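Local coordinates for fuculose-1-phosphate aldolase (Thermus thermophilus, PDB 2FK5), which belongs to the class II aldolase family and carries the AraD-like fold of the aldolase and adducin domain, at residues A85-P91 / H151-G157. Sequence-based numbering, arbitrary orientation.
Sequences ALVHAHP and HGAFAVG
Strands 85-89 and 152-157 run antiparallel (axes 4.7 Å apart at closest, 160°) in extended beta conformation, registered from Ala85-Gly157 to Ala89-Ala153. Hydrogen bonds link Val87 N to Ala155 O and Ala155 N to Val87 O (both 3.0 Å), Ala89 N to Ala153 O (3.1 Å) and Ala153 N to Ala89 O (3.0 Å); Ala85 N to Gly157 O (3.2 Å, 129°) is weak, whereas Gly157 N to Ala85 O is 3.0 Å at 165°.

His88, chi1 t, loses most surface. With Phe154 (m), its partner in a non-hydrogen-bonded pair, it forms an offset stack: centroids 4.0 Å apart, planes at 8°. On the same face Leu86 (t, p) sets CD2 4.0 Å from Phe154 CD2, joining the core beneath helices 71-80 and 130-142. Ala85, Val87, Ala153 and Ala155 point to the other face, which packs on helix 162-191.

At Gly152 there is no space for a side chain: an ideal CB would lie 2.3 Å from Ala89 O. With His151 it forms a classic beta bulge facing Leu148. His90 (m) turns a ring edge to the face of His151 (t), planes at 83°. His88 NE2 lies 3.8 Å from His151 NE2 and 4.2 Å from His90 NE2. His151 NE2 hydrogen-bonds Glu70. This His-X-His plus distant histidine is consistent with the three-histidine zinc site of class II aldolases with the AraD-like fold.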
loop_
_atom_site.group_PDB
_atom_site.type_symbol
_atom_site.label_atom_id
_atom_site.label_comp_id
_atom_site.label_asym_id
_atom_site.label_seq_id
_atom_site.Cartn_x
_atom_site.Cartn_y
_atom_site.Cartn_z
ATOM N N ALA A 85 10.918 3.975 24.782
ATOM C CA ALA A 85 9.776 3.994 23.878
ATOM C C ALA A 85 8.836 2.858 24.259
ATOM O O ALA A 85 9.271 1.855 24.815
ATOM C CB ALA A 85 10.241 3.833 22.425
ATOM N N LEU A 86 7.552 3.029 23.974
ATOM C CA LEU A 86 6.568 1.999 24.295
ATOM C C LEU A 86 5.538 1.848 23.183
ATOM O O LEU A 86 5.041 2.839 22.651
ATOM C CB LEU A 86 5.845 2.349 25.597
ATOM C CG LEU A 86 4.900 1.288 26.184
ATOM C CD1 LEU A 86 5.709 0.053 26.582
ATOM C CD2 LEU A 86 4.180 1.854 27.399
ATOM N N VAL A 87 5.225 0.606 22.830
ATOM C CA VAL A 87 4.215 0.348 21.810
ATOM C C VAL A 87 3.157 -0.558 22.408
ATOM O O VAL A 87 3.479 -1.610 22.959
ATOM C CB VAL A 87 4.791 -0.375 20.555
ATOM C CG1 VAL A 87 3.644 -0.876 19.675
ATOM C CG2 VAL A 87 5.676 0.565 19.757
ATOM N N HIS A 88 1.903 -0.130 22.325
ATOM C CA HIS A 88 0.793 -0.930 22.807
ATOM C C HIS A 88 0.003 -1.286 21.546
ATOM O O HIS A 88 -0.432 -0.405 20.804
ATOM C CB HIS A 88 -0.097 -0.140 23.773
ATOM C CG HIS A 88 -1.269 -0.923 24.280
ATOM N ND1 HIS A 88 -2.526 -0.378 24.420
ATOM C CD2 HIS A 88 -1.380 -2.220 24.656
ATOM C CE1 HIS A 88 -3.362 -1.305 24.854
ATOM N NE2 HIS A 88 -2.692 -2.431 25.004
ATOM N N ALA A 89 -0.156 -2.578 21.293
ATOM C CA ALA A 89 -0.877 -3.022 20.113
ATOM C C ALA A 89 -1.798 -4.172 20.477
ATOM O O ALA A 89 -1.868 -4.584 21.638
ATOM C CB ALA A 89 0.106 -3.448 19.035
ATOM N N HIS A 90 -2.502 -4.689 19.479
ATOM C CA HIS A 90 -3.432 -5.780 19.711
ATOM C C HIS A 90 -3.206 -6.964 18.788
ATOM O O HIS A 90 -4.038 -7.275 17.933
ATOM C CB HIS A 90 -4.866 -5.267 19.589
ATOM C CG HIS A 90 -5.201 -4.219 20.599
ATOM N ND1 HIS A 90 -4.700 -2.937 20.532
ATOM C CD2 HIS A 90 -5.918 -4.282 21.744
ATOM C CE1 HIS A 90 -5.090 -2.257 21.594
ATOM N NE2 HIS A 90 -5.830 -3.050 22.347
ATOM N N PRO A 91 -2.069 -7.645 18.958
ATOM C CA PRO A 91 -1.739 -8.810 18.133
ATOM C C PRO A 91 -2.817 -9.864 18.399
ATOM O O PRO A 91 -2.901 -10.415 19.496
ATOM C CB PRO A 91 -0.361 -9.205 18.645
ATOM C CG PRO A 91 -0.405 -8.802 20.104
ATOM C CD PRO A 91 -1.102 -7.466 20.061
ATOM N N HIS A 151 -6.633 -8.126 26.286
ATOM C CA HIS A 151 -6.582 -6.750 25.820
ATOM C C HIS A 151 -5.571 -6.585 24.693
ATOM O O HIS A 151 -5.949 -6.401 23.533
ATOM C CB HIS A 151 -6.274 -5.790 26.972
ATOM C CG HIS A 151 -6.396 -4.345 26.593
ATOM N ND1 HIS A 151 -7.408 -3.874 25.782
ATOM C CD2 HIS A 151 -5.643 -3.267 26.918
ATOM C CE1 HIS A 151 -7.270 -2.568 25.624
ATOM N NE2 HIS A 151 -6.207 -2.176 26.304
ATOM N N GLY A 152 -4.292 -6.686 25.016
ATOM C CA GLY A 152 -3.282 -6.534 23.990
ATOM C C GLY A 152 -1.917 -6.793 24.578
ATOM O O GLY A 152 -1.781 -7.617 25.475
ATOM N N ALA A 153 -0.912 -6.080 24.086
ATOM C CA ALA A 153 0.445 -6.265 24.561
ATOM C C ALA A 153 1.215 -4.952 24.556
ATOM O O ALA A 153 0.842 -4.005 23.860
ATOM C CB ALA A 153 1.162 -7.279 23.673
ATOM N N PHE A 154 2.300 -4.924 25.326
ATOM C CA PHE A 154 3.180 -3.764 25.421
ATOM C C PHE A 154 4.594 -4.253 25.138
ATOM O O PHE A 154 4.974 -5.332 25.585
ATOM C CB PHE A 154 3.139 -3.156 26.832
ATOM C CG PHE A 154 1.825 -2.518 27.185
ATOM C CD1 PHE A 154 0.764 -3.289 27.638
ATOM C CD2 PHE A 154 1.640 -1.152 27.026
ATOM C CE1 PHE A 154 -0.464 -2.702 27.926
ATOM C CE2 PHE A 154 0.416 -0.561 27.312
ATOM C CZ PHE A 154 -0.634 -1.338 27.761
ATOM N N ALA A 155 5.366 -3.471 24.387
ATOM C CA ALA A 155 6.753 -3.823 24.088
ATOM C C ALA A 155 7.570 -2.562 24.299
ATOM O O ALA A 155 7.136 -1.477 23.922
ATOM C CB ALA A 155 6.895 -4.298 22.646
ATOM N N VAL A 156 8.752 -2.708 24.887
ATOM C CA VAL A 156 9.594 -1.554 25.172
ATOM C C VAL A 156 10.820 -1.450 24.287
ATOM O O VAL A 156 11.382 -2.458 23.859
ATOM C CB VAL A 156 10.090 -1.578 26.642
ATOM C CG1 VAL A 156 8.933 -1.796 27.576
ATOM C CG2 VAL A 156 11.124 -2.675 26.828
ATOM N N GLY A 157 11.230 -0.209 24.027
ATOM C CA GLY A 157 12.424 0.058 23.243
ATOM C C GLY A 157 13.408 0.703 24.204
ATOM O O GLY A 157 12.992 1.506 25.038
#